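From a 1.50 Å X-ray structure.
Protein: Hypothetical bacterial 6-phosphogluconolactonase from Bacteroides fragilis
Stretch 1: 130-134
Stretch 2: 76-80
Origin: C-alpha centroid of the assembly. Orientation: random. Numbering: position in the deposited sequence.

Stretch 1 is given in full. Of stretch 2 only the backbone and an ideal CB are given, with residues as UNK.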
ATOM      1  N   ASP A 130       4.413  21.622 -11.829  1.00 21.87           N
ATOM      2  CA  ASP A 130       3.912  20.884 -12.990  1.00 22.15           C
ATOM      3  C   ASP A 130       3.629  19.411 -12.650  1.00 24.70           C
ATOM      4  O   ASP A 130       3.322  18.645 -13.552  1.00 24.79           O
ATOM      5  CB  ASP A 130       4.973  20.957 -14.117  1.00 24.95           C
ATOM      6  CG  ASP A 130       6.356  20.387 -13.761  1.00 31.94           C
ATOM      7  OD1 ASP A 130       6.593  20.072 -12.571  1.00 26.14           O
ATOM      8  OD2 ASP A 130       7.233  20.364 -14.645  1.00 37.84           O
ATOM      9  N   GLY A 131       3.791  19.005 -11.383  1.00 21.01           N
ATOM     10  CA  GLY A 131       3.556  17.611 -10.991  1.00 19.63           C
ATOM     11  C   GLY A 131       4.782  16.714 -11.090  1.00 20.46           C
ATOM     12  O   GLY A 131       4.772  15.570 -10.626  1.00 20.32           O
ATOM     13  N   ALA A 132       5.857  17.208 -11.710  1.00 20.98           N
ATOM     14  CA  ALA A 132       7.076  16.426 -11.818  1.00 21.20           C
ATOM     15  C   ALA A 132       7.817  16.429 -10.467  1.00 24.26           C
ATOM     16  O   ALA A 132       7.518  17.252  -9.597  1.00 24.74           O
ATOM     17  CB  ALA A 132       7.955  16.977 -12.943  1.00 23.06           C
ATOM     18  N   LEU A 133       8.773  15.531 -10.298  1.00 20.98           N
ATOM     19  CA  LEU A 133       9.488  15.439  -9.032  1.00 22.76           C
ATOM     20  C   LEU A 133      10.728  16.295  -8.998  1.00 24.57           C
ATOM     21  O   LEU A 133      11.496  16.329  -9.955  1.00 24.32           O
ATOM     22  CB  LEU A 133       9.935  13.992  -8.745  1.00 23.94           C
ATOM     23  CG  LEU A 133       8.857  12.964  -8.558  1.00 29.89           C
ATOM     24  CD1 LEU A 133       9.393  11.594  -8.922  1.00 31.31           C
ATOM     25  CD2 LEU A 133       8.381  12.950  -7.147  1.00 35.02           C
ATOM     26  N   LEU A 134      10.969  16.930  -7.862  1.00 22.19           N
ATOM     27  CA  LEU A 134      12.249  17.574  -7.649  1.00 22.68           C
ATOM     28  C   LEU A 134      13.199  16.507  -7.099  1.00 23.39           C
ATOM     29  O   LEU A 134      12.761  15.486  -6.553  1.00 21.34           O
ATOM     30  CB  LEU A 134      12.149  18.759  -6.667  1.00 23.81           C
ATOM     31  CG  LEU A 134      11.912  20.126  -7.274  1.00 29.01           C
ATOM     32  CD1 LEU A 134      10.489  20.269  -7.747  1.00 28.15           C
ATOM     33  CD2 LEU A 134      12.249  21.227  -6.273  1.00 33.33           C
ATOM     34  N   UNK A  76      14.546   4.352  -7.673  1.00 20.23           N
ATOM     35  CA  UNK A  76      14.037   5.653  -8.029  1.00 19.35           C
ATOM     36  C   UNK A  76      12.526   5.753  -7.882  1.00 20.76           C
ATOM     37  O   UNK A  76      11.863   4.788  -7.487  1.00 20.88           O
ATOM     38  CB  UNK A  76      14.444   5.990  -9.465  1.00 19.35           C
ATOM     39  N   UNK A  77      12.002   6.952  -8.189  1.00 19.42           N
ATOM     40  CA  UNK A  77      10.570   7.232  -8.292  1.00 18.19           C
ATOM     41  C   UNK A  77      10.331   7.866  -9.639  1.00 22.19           C
ATOM     42  O   UNK A  77      11.113   8.730 -10.050  1.00 22.91           O
ATOM     43  CB  UNK A  77      10.079   8.136  -7.159  1.00 18.19           C
ATOM     44  N   UNK A  78       9.265   7.442 -10.328  1.00 19.38           N
ATOM     45  CA  UNK A  78       8.883   8.004 -11.618  1.00 18.49           C
ATOM     46  C   UNK A  78       7.596   8.779 -11.447  1.00 20.25           C
ATOM     47  O   UNK A  78       6.706   8.306 -10.734  1.00 18.36           O
ATOM     48  CB  UNK A  78       8.725   6.913 -12.679  1.00 18.49           C
ATOM     49  N   UNK A  79       7.489   9.931 -12.106  1.00 19.12           N
ATOM     50  CA  UNK A  79       6.303  10.773 -12.092  1.00 18.65           C
ATOM     51  C   UNK A  79       5.699  10.798 -13.469  1.00 20.17           C
ATOM     52  O   UNK A  79       6.423  11.010 -14.451  1.00 20.41           O
ATOM     53  CB  UNK A  79       6.631  12.191 -11.620  1.00 18.65           C
ATOM     54  N   UNK A  80       4.382  10.629 -13.555  1.00 17.94           N
ATOM     55  CA  UNK A  80       3.662  10.594 -14.821  1.00 18.20           C
ATOM     56  C   UNK A  80       2.469  11.514 -14.838  1.00 21.43           C
ATOM     57  O   UNK A  80       1.788  11.637 -13.813  1.00 20.00           O
ATOM     58  CB  UNK A  80       3.207   9.166 -15.129  1.00 18.20           C
TER

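The backbone of stretch 2 runs extended, with phi/psi values of strand type from one end to the other, so its CA-to-CB bonds should alternate in direction. Measured against stretch 1, which adopts no regular helix or strand, they do so from position 77 onward: 77 and 79 point toward it, 78 and 80 away.

Position 76, at phi/psi -160/179, has nothing of stretch 1 within 5.5 Å of its ideal CB. The visible atoms therefore set no preference, and many side chains would be compatible. The deposited residue is Ala76, which makes no contact here.

Position 77 is better defined. Its ideal CB lies 3.9 Å from Leu133 CD1, a methyl carbon, and the side chain of Leu133 offers neither donor nor acceptor. Phi/psi of -127/137 is comfortable for beta-branched residues, so valine or isoleucine would suit, and other apolar side chains could also serve, given a rotamer that avoids the methyl. The deposited residue is Val77, with chi1 at 176° (t). Its CG1 approaches Leu133 CD1 to 3.6 Å, an apolar contact. The same methyl packs against the backbone, with Leu133 CD1 3.5 Å from Val77 O, a contact that depends little on the side chain chosen.

Position 78 turns its CB away, and its ideal CB finds no atom of stretch 1 within 5.5 Å. Polar and apolar residues are equally admissible on this evidence. It is Ser78, chi1 -61° (m), whose OG is hydrogen-bonded elsewhere in the structure.

Position 79 is the most closely bounded. Its CA pairs with that of Ala132 at 5.7 Å, the nearest CA approach between the stretches, and its ideal CB faces Leu133 CG at 3.9 Å, Gly131 O at 4.0 Å and Ala132 CA at 4.3 Å. With backbone on one part of this surface and a leucine side chain on another, a small residue fits most simply; alanine is the natural expectation, with serine or glycine also conceivable. The deposited residue is Ala79. Its CB makes an apolar contact with Leu133 CG at 3.9 Å and lies 4.0 Å from Gly131 O, which is van der Waals packing against a carbonyl. No hydrogen bond links the two stretches, so packing of this kind accounts for the contact.

Position 80 points away, with nothing of stretch 1 within 5.5 Å of its ideal CB, leaving size and polarity undetermined. It is Phe80, chi1 -56° (m), whose side chain comes no nearer than 8.0 Å to stretch 1.

Stretch 2 76-80: AVSAF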
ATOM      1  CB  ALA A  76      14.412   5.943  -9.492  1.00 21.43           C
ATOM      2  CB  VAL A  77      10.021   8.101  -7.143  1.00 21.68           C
ATOM      3  CG1 VAL A  77       8.542   8.446  -7.363  1.00 22.22           C
ATOM      4  CG2 VAL A  77      10.202   7.375  -5.821  1.00 21.84           C
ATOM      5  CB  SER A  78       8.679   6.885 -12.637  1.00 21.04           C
ATOM      6  OG  SER A  78       9.872   6.141 -12.829  1.00 24.42           O
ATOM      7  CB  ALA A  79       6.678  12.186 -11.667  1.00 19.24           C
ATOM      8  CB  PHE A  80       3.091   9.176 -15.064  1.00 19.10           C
ATOM      9  CG  PHE A  80       4.070   8.035 -15.041  1.00 20.15           C
ATOM     10  CD1 PHE A  80       4.441   7.443 -13.839  1.00 20.05           C
ATOM     11  CD2 PHE A  80       4.597   7.527 -16.230  1.00 21.90           C
ATOM     12  CE1 PHE A  80       5.332   6.383 -13.810  1.00 21.67           C
ATOM     13  CE2 PHE A  80       5.510   6.476 -16.200  1.00 24.08           C
ATOM     14  CZ  PHE A  80       5.881   5.925 -14.991  1.00 21.64           C
TER
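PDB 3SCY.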